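Local coordinates for protein deoxyhypusine synthase, putative (Entamoeba histolytica, PDB 7L9R) that probably acts as an NAD-dependent deoxyhypusine synthase, transferring the aminobutyl group of spermidine to a lysine of the translation factor eIF5A, at residues 59-62 and 63-66; 91-95 and 96-100; 35-38 and 39-42; 245-248 and 249-253. All coordinates share one frame; numbering follows the deposited sequence.

Contact 1: residues 59-62 and 63-66; sequences NIIN and KMLT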
loop_
_atom_site.group_PDB
_atom_site.type_symbol
_atom_site.label_atom_id
_atom_site.label_comp_id
_atom_site.label_asym_id
_atom_site.label_seq_id
_atom_site.Cartn_x
_atom_site.Cartn_y
_atom_site.Cartn_z
ATOM N N ASN B 59 -14.388 -10.858 20.223
ATOM C CA ASN B 59 -14.143 -11.246 21.608
ATOM C C ASN B 59 -13.694 -10.055 22.450
ATOM O O ASN B 59 -14.155 -9.880 23.585
ATOM C CB ASN B 59 -13.109 -12.370 21.668
ATOM C CG ASN B 59 -13.602 -13.653 21.016
ATOM O OD1 ASN B 59 -14.810 -13.893 20.918
ATOM N ND2 ASN B 59 -12.668 -14.496 20.585
ATOM N N ILE B 60 -12.818 -9.210 21.900
ATOM C CA ILE B 60 -12.262 -8.103 22.674
ATOM C C ILE B 60 -13.329 -7.052 22.966
ATOM O O ILE B 60 -13.378 -6.494 24.069
ATOM C CB ILE B 60 -11.045 -7.503 21.941
ATOM C CG1 ILE B 60 -9.865 -8.477 21.988
ATOM C CG2 ILE B 60 -10.640 -6.160 22.547
ATOM C CD1 ILE B 60 -8.725 -8.104 21.060
ATOM N N ILE B 61 -14.201 -6.766 21.994
ATOM C CA ILE B 61 -15.241 -5.763 22.212
ATOM C C ILE B 61 -16.229 -6.241 23.270
ATOM O O ILE B 61 -16.621 -5.474 24.157
ATOM C CB ILE B 61 -15.940 -5.408 20.885
ATOM C CG1 ILE B 61 -15.007 -4.574 20.006
ATOM C CG2 ILE B 61 -17.224 -4.627 21.137
ATOM C CD1 ILE B 61 -15.532 -4.327 18.604
ATOM N N ASN B 62 -16.620 -7.519 23.220
ATOM C CA ASN B 62 -17.502 -8.049 24.260
ATOM C C ASN B 62 -16.852 -7.988 25.634
ATOM O O ASN B 62 -17.547 -7.807 26.641
ATOM C CB ASN B 62 -17.910 -9.485 23.931
ATOM C CG ASN B 62 -18.970 -9.556 22.858
ATOM O OD1 ASN B 62 -19.846 -8.695 22.776
ATOM N ND2 ASN B 62 -18.884 -10.572 22.013
ATOM N N LYS B 63 -15.525 -8.130 25.700
ATOM C CA LYS B 63 -14.839 -7.964 26.977
ATOM C C LYS B 63 -14.937 -6.525 27.479
ATOM O O LYS B 63 -15.051 -6.294 28.688
ATOM C CB LYS B 63 -13.379 -8.398 26.852
ATOM C CG LYS B 63 -13.190 -9.896 26.667
ATOM C CD LYS B 63 -11.717 -10.267 26.704
ATOM C CE LYS B 63 -11.500 -11.727 26.349
ATOM N NZ LYS B 63 -10.103 -12.160 26.640
ATOM N N MET B 64 -14.893 -5.542 26.570
ATOM C CA MET B 64 -15.106 -4.156 26.984
ATOM C C MET B 64 -16.474 -3.994 27.632
ATOM O O MET B 64 -16.607 -3.370 28.689
ATOM C CB MET B 64 -14.987 -3.198 25.795
ATOM C CG MET B 64 -13.683 -3.212 25.025
ATOM S SD MET B 64 -13.775 -2.020 23.658
ATOM C CE MET B 64 -12.292 -2.406 22.732
ATOM N N LEU B 65 -17.506 -4.552 26.997
ATOM C CA LEU B 65 -18.875 -4.343 27.455
ATOM C C LEU B 65 -19.159 -5.059 28.770
ATOM O O LEU B 65 -19.932 -4.551 29.589
ATOM C CB LEU B 65 -19.856 -4.804 26.376
ATOM C CG LEU B 65 -19.749 -4.068 25.037
ATOM C CD1 LEU B 65 -20.530 -4.781 23.949
ATOM C CD2 LEU B 65 -20.230 -2.633 25.178
ATOM N N THR B 66 -18.545 -6.222 28.999
ATOM C CA THR B 66 -18.849 -7.049 30.164
ATOM C C THR B 66 -17.850 -6.901 31.303
ATOM O O THR B 66 -18.028 -7.545 32.342
ATOM C CB THR B 66 -18.923 -8.528 29.768
ATOM O OG1 THR B 66 -17.635 -8.969 29.321
ATOM C CG2 THR B 66 -19.934 -8.739 28.659
#
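Met64 lays its methyl end beside the branch of Ile60, with CE 4.1 Å from Ile60 CG2. The two side chains cross at a slant, one turn apart on helix 51-66. The Met64 chain leaves beside its backbone N, CG opposite the carbonyl carbon (chi1 -58°), and stays extended, which carries CE back toward Ile60. Ile61 makes a looser pair with Leu65 on the same apolar side, CG2 to CD1 4.3 Å. This side of the helix faces the parallel sheet. Ile60 and Met64 both meet Phe289 of strand 289-294, and Met64 and Leu65 rest on Ile89 of strand 87-93.

The other side is polar. Asn62 O takes two bonds from Thr66, one from the backbone N at 3.0 Å and one from OG1 at 2.9 Å. The two donors reach the oxygen from opposite faces of its carbonyl plane. Thr66 OG1 sits between its own N and carbonyl carbon (chi1 65°), turned back toward this oxygen. Asn62 OD1 is bonded to Thr345 OG1, and Lys63 NZ forms a salt bridge with Glu322.

The contact thus divides the helix by chemistry. Its apolar face lies on the sheet, while Asn62 and Lys63 bind residues elsewhere in the chain. At the last turn the Asn62 carbonyl, which accepts two hydrogen bonds, gives the Thr66 hydroxyl a partner within the helix.

Contact 2: residues 91-95 and 96-100; sequences LGFTS and EMMTS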
loop_
_atom_site.group_PDB
_atom_site.type_symbol
_atom_site.label_atom_id
_atom_site.label_comp_id
_atom_site.label_asym_id
_atom_site.label_seq_id
_atom_site.Cartn_x
_atom_site.Cartn_y
_atom_site.Cartn_z
ATOM N N LEU B 91 -14.832 5.499 20.681
ATOM C CA LEU B 91 -15.080 5.109 19.299
ATOM C C LEU B 91 -14.497 6.166 18.376
ATOM O O LEU B 91 -14.910 7.330 18.420
ATOM C CB LEU B 91 -16.573 4.923 19.033
ATOM C CG LEU B 91 -16.940 4.615 17.582
ATOM C CD1 LEU B 91 -16.255 3.341 17.103
ATOM C CD2 LEU B 91 -18.448 4.514 17.432
ATOM N N GLY B 92 -13.545 5.763 17.543
ATOM C CA GLY B 92 -12.938 6.642 16.556
ATOM C C GLY B 92 -13.287 6.169 15.158
ATOM O O GLY B 92 -13.272 4.968 14.882
ATOM N N PHE B 93 -13.614 7.118 14.283
ATOM C CA PHE B 93 -13.901 6.786 12.896
ATOM C C PHE B 93 -13.616 7.997 12.024
ATOM O O PHE B 93 -13.583 9.138 12.495
ATOM C CB PHE B 93 -15.346 6.294 12.701
ATOM C CG PHE B 93 -16.405 7.231 13.222
ATOM C CD1 PHE B 93 -16.773 8.362 12.501
ATOM C CD2 PHE B 93 -17.071 6.955 14.407
ATOM C CE1 PHE B 93 -17.761 9.216 12.969
ATOM C CE2 PHE B 93 -18.059 7.804 14.881
ATOM C CZ PHE B 93 -18.407 8.936 14.161
ATOM N N THR B 94 -13.383 7.731 10.745
ATOM C CA THR B 94 -13.056 8.794 9.809
ATOM C C THR B 94 -14.323 9.409 9.231
ATOM O O THR B 94 -15.414 8.827 9.267
ATOM C CB THR B 94 -12.180 8.289 8.665
ATOM O OG1 THR B 94 -12.875 7.262 7.947
ATOM C CG2 THR B 94 -10.887 7.729 9.198
ATOM N N SER B 95 -14.149 10.610 8.683
ATOM C CA SER B 95 -15.219 11.264 7.946
ATOM C C SER B 95 -15.715 10.392 6.796
ATOM O O SER B 95 -16.902 10.433 6.452
ATOM C CB SER B 95 -14.713 12.621 7.442
ATOM O OG SER B 95 -15.500 13.116 6.378
ATOM N N GLU B 96 -14.829 9.576 6.209
ATOM C CA GLU B 96 -15.232 8.686 5.121
ATOM C C GLU B 96 -16.253 7.655 5.591
ATOM O O GLU B 96 -17.174 7.306 4.845
ATOM C CB GLU B 96 -14.001 7.999 4.514
ATOM C CG GLU B 96 -14.302 7.083 3.318
ATOM C CD GLU B 96 -13.324 5.905 3.185
ATOM O OE1 GLU B 96 -12.812 5.427 4.222
ATOM O OE2 GLU B 96 -13.089 5.439 2.044
ATOM N N MET B 97 -16.097 7.135 6.814
ATOM C CA MET B 97 -17.100 6.219 7.354
ATOM C C MET B 97 -18.457 6.898 7.499
ATOM O O MET B 97 -19.499 6.263 7.286
ATOM C CB MET B 97 -16.670 5.657 8.710
ATOM C CG MET B 97 -15.192 5.555 8.940
ATOM S SD MET B 97 -14.535 3.912 8.690
ATOM C CE MET B 97 -14.808 3.661 6.945
ATOM N N MET B 98 -18.467 8.178 7.896
ATOM C CA MET B 98 -19.729 8.899 8.040
ATOM C C MET B 98 -20.464 9.007 6.713
ATOM O O MET B 98 -21.703 9.067 6.684
ATOM C CB MET B 98 -19.478 10.292 8.613
ATOM C CG MET B 98 -19.536 10.376 10.124
ATOM S SD MET B 98 -21.221 10.249 10.753
ATOM C CE MET B 98 -21.064 11.166 12.279
ATOM N N THR B 99 -19.719 9.040 5.605
ATOM C CA THR B 99 -20.331 9.104 4.282
ATOM C C THR B 99 -20.996 7.784 3.910
ATOM O O THR B 99 -21.969 7.769 3.145
ATOM C CB THR B 99 -19.276 9.499 3.248
ATOM O OG1 THR B 99 -18.738 10.787 3.594
ATOM C CG2 THR B 99 -19.875 9.566 1.856
ATOM N N SER B 100 -20.495 6.672 4.437
ATOM C CA SER B 100 -21.093 5.377 4.175
ATOM C C SER B 100 -22.300 5.164 5.083
ATOM O O SER B 100 -22.631 5.997 5.935
ATOM C CB SER B 100 -20.070 4.272 4.397
ATOM O OG SER B 100 -19.966 3.979 5.779
HETATM O O HOH W 1 -11.304 6.117 6.198
#
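This is a strand-to-helix turn with a capping contact, between strand 87-93 and the short helix 95-99. Thr94 is the N-cap. Its OG1 accepts a weak bond from Met97 N at 3.4 Å, with a fairly straight N-H approach of 154°. The Thr94 hydroxyl lies between its own N and carbonyl carbon (chi1 60°), which turns OG1 to the first helical turn. A water then bridges outward, 2.6 Å from Thr94 OG1 and 2.6 Å from Glu96 OE1, and donates to the carboxylate.

Phe93 packs against the same turn from the strand side. Its CB touches Met97 CG at 3.8 Å. Met98 has two conformers, so its contacts are doubtful in detail. In one of them the chain bends at its second torsion and CG comes to 3.5 Å from Phe93 CE1. The sulfur then makes a Met-aromatic contact, with SD 5.3 Å from the Phe93 ring centroid, at a slant to the ring. Later in the turn, Ser100 OG donates to Met97 O at 2.8 Å and accepts from Leu102 N at the start of the next helix.

The turn lies at the C-terminal end of a central strand of the parallel sheet. The Phe93 ring stacks with Phe106 of helix 102-111, and Met97 touches Leu268 of strand 262-268. Met98 reaches Ala124 of helix 124-130, while Glu96 packs on Ile49 of the second subunit.

Contact 3: residues 35-38 and 39-42; sequences INYE and ELVN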
loop_
_atom_site.group_PDB
_atom_site.type_symbol
_atom_site.label_atom_id
_atom_site.label_comp_id
_atom_site.label_asym_id
_atom_site.label_seq_id
_atom_site.Cartn_x
_atom_site.Cartn_y
_atom_site.Cartn_z
ATOM N N ILE B 35 -29.337 -20.643 -0.528
ATOM C CA ILE B 35 -28.883 -19.320 -0.111
ATOM C C ILE B 35 -29.383 -19.016 1.299
ATOM O O ILE B 35 -30.598 -18.940 1.541
ATOM C CB ILE B 35 -29.325 -18.239 -1.096
ATOM C CG1 ILE B 35 -28.705 -18.534 -2.466
ATOM C CG2 ILE B 35 -28.912 -16.877 -0.574
ATOM C CD1 ILE B 35 -29.246 -17.690 -3.558
ATOM N N ASN B 36 -28.448 -18.919 2.241
ATOM C CA ASN B 36 -28.732 -18.591 3.632
ATOM C C ASN B 36 -27.780 -17.468 4.034
ATOM O O ASN B 36 -26.587 -17.715 4.238
ATOM C CB ASN B 36 -28.568 -19.819 4.528
ATOM C CG ASN B 36 -28.905 -19.540 5.984
ATOM O OD1 ASN B 36 -28.713 -18.432 6.486
ATOM N ND2 ASN B 36 -29.427 -20.556 6.670
ATOM N N TYR B 37 -28.296 -16.242 4.144
ATOM C CA TYR B 37 -27.411 -15.100 4.364
ATOM C C TYR B 37 -26.811 -15.090 5.765
ATOM O O TYR B 37 -25.705 -14.567 5.952
ATOM C CB TYR B 37 -28.141 -13.785 4.080
ATOM C CG TYR B 37 -28.299 -13.550 2.601
ATOM C CD1 TYR B 37 -27.196 -13.244 1.814
ATOM C CD2 TYR B 37 -29.539 -13.638 1.988
ATOM C CE1 TYR B 37 -27.318 -13.040 0.460
ATOM C CE2 TYR B 37 -29.674 -13.429 0.627
ATOM C CZ TYR B 37 -28.557 -13.126 -0.131
ATOM O OH TYR B 37 -28.666 -12.917 -1.491
ATOM N N GLU B 38 -27.506 -15.653 6.759
ATOM C CA GLU B 38 -26.888 -15.784 8.076
ATOM C C GLU B 38 -25.713 -16.753 8.044
ATOM O O GLU B 38 -24.651 -16.468 8.611
ATOM C CB GLU B 38 -27.916 -16.235 9.112
ATOM C CG GLU B 38 -27.323 -16.434 10.502
ATOM C CD GLU B 38 -28.378 -16.520 11.606
ATOM O OE1 GLU B 38 -29.586 -16.417 11.310
ATOM O OE2 GLU B 38 -27.995 -16.738 12.771
ATOM N N GLU B 39 -25.880 -17.905 7.387
ATOM C CA GLU B 39 -24.763 -18.834 7.270
ATOM C C GLU B 39 -23.656 -18.265 6.395
ATOM O O GLU B 39 -22.479 -18.516 6.662
ATOM C CB GLU B 39 -25.235 -20.188 6.736
ATOM C CG GLU B 39 -25.948 -21.003 7.788
ATOM C CD GLU B 39 -26.410 -22.374 7.305
ATOM O OE1 GLU B 39 -26.288 -22.664 6.088
ATOM O OE2 GLU B 39 -26.898 -23.158 8.158
ATOM N N LEU B 40 -24.007 -17.494 5.361
ATOM C CA LEU B 40 -22.989 -16.833 4.546
ATOM C C LEU B 40 -22.153 -15.869 5.382
ATOM O O LEU B 40 -20.928 -15.806 5.234
ATOM C CB LEU B 40 -23.643 -16.090 3.380
ATOM C CG LEU B 40 -23.708 -16.792 2.026
ATOM C CD1 LEU B 40 -24.597 -16.009 1.081
ATOM C CD2 LEU B 40 -22.322 -16.957 1.419
ATOM N N VAL B 41 -22.805 -15.100 6.253
ATOM C CA VAL B 41 -22.086 -14.167 7.112
ATOM C C VAL B 41 -21.206 -14.922 8.102
ATOM O O VAL B 41 -20.008 -14.637 8.232
ATOM C CB VAL B 41 -23.079 -13.232 7.821
ATOM C CG1 VAL B 41 -22.426 -12.546 9.008
ATOM C CG2 VAL B 41 -23.616 -12.215 6.840
ATOM N N ASN B 42 -21.773 -15.917 8.788
ATOM C CA ASN B 42 -20.982 -16.694 9.740
ATOM C C ASN B 42 -19.848 -17.441 9.055
ATOM O O ASN B 42 -18.780 -17.621 9.648
ATOM C CB ASN B 42 -21.867 -17.678 10.506
ATOM C CG ASN B 42 -22.847 -16.980 11.426
ATOM O OD1 ASN B 42 -22.623 -15.834 11.821
ATOM N ND2 ASN B 42 -23.943 -17.671 11.781
HETATM O O HOH W 2 -28.980 -23.224 5.361
HETATM O O HOH W 3 -25.417 -16.331 13.782
#
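Asn36 caps the start of helix 37-47 through its side chain. Its OD1 accepts from Glu39 N at 3.0 Å, and the N-H points almost straight at it (169°). The donor nevertheless stands well above the plane of the amide, not along a lone pair. The side chain reaches this position with CG opposite its own backbone N (chi1 -178°). The backbone oxygen of the same residue accepts from Leu40 N at 2.8 Å, so Asn36 holds the first turn by both its side chain and its main chain.

The amide of Asn36 and the carboxylate of Glu39 are stacked nearly parallel, their planes 7° apart. Asn36 ND2 lies 3.6 Å from Glu39 CD. A water closes the pair, accepting from Asn36 ND2 and donating to Glu39 OE1 at 2.8 Å. A second water joins the next pair along the helix, donating to Glu38 OE2 and accepting from Asn42 ND2. Those two side chains run alongside each other with their flat ends turned steeply apart. The OD1 of Asn42 is held by Lys340 NZ of the same chain.

Packing lies on another side of the helix. Leu40 CD1 meets the Tyr37 ring at CD1, 3.9 Å away, and the two side chains point the same way.

The helix start is close to Tyr29 and Phe31, loop residues that touch Leu40. Across the interface, Leu40 packs on Pro335 and Tyr37 on Lys340 of the second subunit. The turn therefore joins the N-terminal part of the chain to helix 330-339 and the loop after it in a neighbouring copy.

Contact 4: residues 245-248 and 249-253; sequences DLVQ and DLRLI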
loop_
_atom_site.group_PDB
_atom_site.type_symbol
_atom_site.label_atom_id
_atom_site.label_comp_id
_atom_site.label_asym_id
_atom_site.label_seq_id
_atom_site.Cartn_x
_atom_site.Cartn_y
_atom_site.Cartn_z
ATOM N N ASP B 245 -10.916 26.993 20.601
ATOM C CA ASP B 245 -9.806 26.547 21.426
ATOM C C ASP B 245 -9.677 25.032 21.371
ATOM O O ASP B 245 -10.675 24.306 21.414
ATOM C CB ASP B 245 -9.976 26.981 22.878
ATOM C CG ASP B 245 -8.950 26.337 23.795
ATOM O OD1 ASP B 245 -7.744 26.364 23.455
ATOM O OD2 ASP B 245 -9.345 25.779 24.840
ATOM N N LEU B 246 -8.436 24.560 21.277
ATOM C CA LEU B 246 -8.162 23.133 21.256
ATOM C C LEU B 246 -7.633 22.605 22.584
ATOM O O LEU B 246 -7.673 21.391 22.807
ATOM C CB LEU B 246 -7.155 22.811 20.140
ATOM C CG LEU B 246 -7.688 22.056 18.919
ATOM C CD1 LEU B 246 -8.936 22.718 18.322
ATOM C CD2 LEU B 246 -6.581 21.920 17.870
ATOM N N VAL B 247 -7.137 23.475 23.468
ATOM C CA VAL B 247 -6.478 22.984 24.674
ATOM C C VAL B 247 -7.489 22.353 25.627
ATOM O O VAL B 247 -7.213 21.312 26.235
ATOM C CB VAL B 247 -5.676 24.109 25.356
ATOM C CG1 VAL B 247 -5.016 23.597 26.639
ATOM C CG2 VAL B 247 -4.621 24.672 24.412
ATOM N N GLN B 248 -8.674 22.958 25.771
ATOM C CA GLN B 248 -9.654 22.412 26.707
ATOM C C GLN B 248 -10.089 21.016 26.297
ATOM O O GLN B 248 -10.210 20.127 27.146
ATOM C CB GLN B 248 -10.874 23.323 26.809
ATOM C CG GLN B 248 -10.668 24.596 27.593
ATOM C CD GLN B 248 -11.804 25.577 27.372
ATOM O OE1 GLN B 248 -12.933 25.360 27.842
ATOM N NE2 GLN B 248 -11.519 26.656 26.636
ATOM N N ASP B 249 -10.293 20.791 24.995
ATOM C CA ASP B 249 -10.650 19.454 24.529
ATOM C C ASP B 249 -9.500 18.476 24.744
ATOM O O ASP B 249 -9.725 17.321 25.127
ATOM C CB ASP B 249 -11.061 19.500 23.055
ATOM C CG ASP B 249 -12.569 19.669 22.862
ATOM O OD1 ASP B 249 -13.302 19.784 23.867
ATOM O OD2 ASP B 249 -13.017 19.697 21.696
ATOM N N LEU B 250 -8.260 18.929 24.521
ATOM C CA LEU B 250 -7.094 18.112 24.846
ATOM C C LEU B 250 -7.116 17.679 26.306
ATOM O O LEU B 250 -6.814 16.523 26.623
ATOM C CB LEU B 250 -5.811 18.889 24.551
ATOM C CG LEU B 250 -4.500 18.139 24.807
ATOM C CD1 LEU B 250 -4.318 16.973 23.842
ATOM C CD2 LEU B 250 -3.318 19.087 24.769
ATOM N N ARG B 251 -7.477 18.593 27.209
ATOM C CA ARG B 251 -7.520 18.258 28.629
ATOM C C ARG B 251 -8.688 17.337 28.966
ATOM O O ARG B 251 -8.552 16.475 29.841
ATOM C CB ARG B 251 -7.579 19.538 29.465
ATOM C CG ARG B 251 -6.417 20.491 29.171
ATOM C CD ARG B 251 -6.241 21.576 30.232
ATOM N NE ARG B 251 -7.342 22.529 30.255
ATOM C CZ ARG B 251 -8.228 22.639 31.236
ATOM N NH1 ARG B 251 -8.155 21.889 32.325
ATOM N NH2 ARG B 251 -9.207 23.531 31.125
ATOM N N LEU B 252 -9.835 17.491 28.292
ATOM C CA LEU B 252 -10.970 16.612 28.570
ATOM C C LEU B 252 -10.644 15.164 28.241
ATOM O O LEU B 252 -10.805 14.273 29.083
ATOM C CB LEU B 252 -12.204 17.038 27.780
ATOM C CG LEU B 252 -13.088 18.178 28.259
ATOM C CD1 LEU B 252 -14.258 18.308 27.298
ATOM C CD2 LEU B 252 -13.575 17.913 29.683
ATOM N N ILE B 253 -10.174 14.910 27.021
ATOM C CA ILE B 253 -9.990 13.528 26.603
ATOM C C ILE B 253 -8.860 12.875 27.390
ATOM O O ILE B 253 -8.959 11.708 27.788
ATOM C CB ILE B 253 -9.771 13.452 25.078
ATOM C CG1 ILE B 253 -9.938 12.012 24.587
ATOM C CG2 ILE B 253 -8.415 14.038 24.663
ATOM C CD1 ILE B 253 -9.776 11.860 23.088
#
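Gln248 and Arg251 meet where the tightly held start of helix 247-258 gives way to a looser side. The tight part is the cap that Gln248 shares with Asp245. Asp245, a buried residue, precedes the turn and caps it with both carboxylate oxygens. OD1 accepts from Val247 N at 3.0 Å. OD2 accepts from Gln248 N and from Gln248 NE2, each at 3.0 Å, from opposite faces of the carboxylate plane. Gln248 thus grips one oxygen with both its main chain and its side chain. OD1 has a further partner in Val244 N of the third subunit.

The looser part is the Arg251 end, together with the exposed Leu252. Arg251 folds its aliphatic part over the Val247 carbonyl, with CG 3.2 Å from Val247 O. That oxygen also accepts from Arg251 N at 2.9 Å. The bend at the third torsion (chi3 -68°) turns the guanidinium back along the helix, and Arg251 NH2 comes to 4.0 Å from Gln248 CG. The two side chains cross at a slant, with the amide and guanidinium planes 31° apart. Arg251 NH1 makes a weak bond to Asn235 of the third subunit. Asp249, in contrast, is buried, and its OD1 is bonded to both Ser190 and Thr188.

The chemistry implies a capped helix start with much of its buried charge met by hydrogen bonds. Backbone N-H groups at the start of a helix would probably help to stabilise the negative charge of Asp245. Its bond to Val244 of the third subunit also makes the cap part of the subunit interface.

All four contacts are local; three lie on helices and contact 2 joins a strand to a helix. Contacts 1 and 2 are tied to the central parallel sheet. Contact 1 lies on its face, and contact 2 leads out of one of its strands. Their centres are 22 Å apart and nearest atoms about 8 Å. Contact 4 is about 8 Å from contact 2 at the nearest atoms. Contacts 3 and 4 lie on opposite sides of the chain's centre, with centres 45 Å apart. Contacts 2 and 3 meet the second subunit, whereas contact 4 meets the third. Lys340 links two contacts within the chain, bonding Asn42 of contact 3 and, weakly, Asn62 of contact 1.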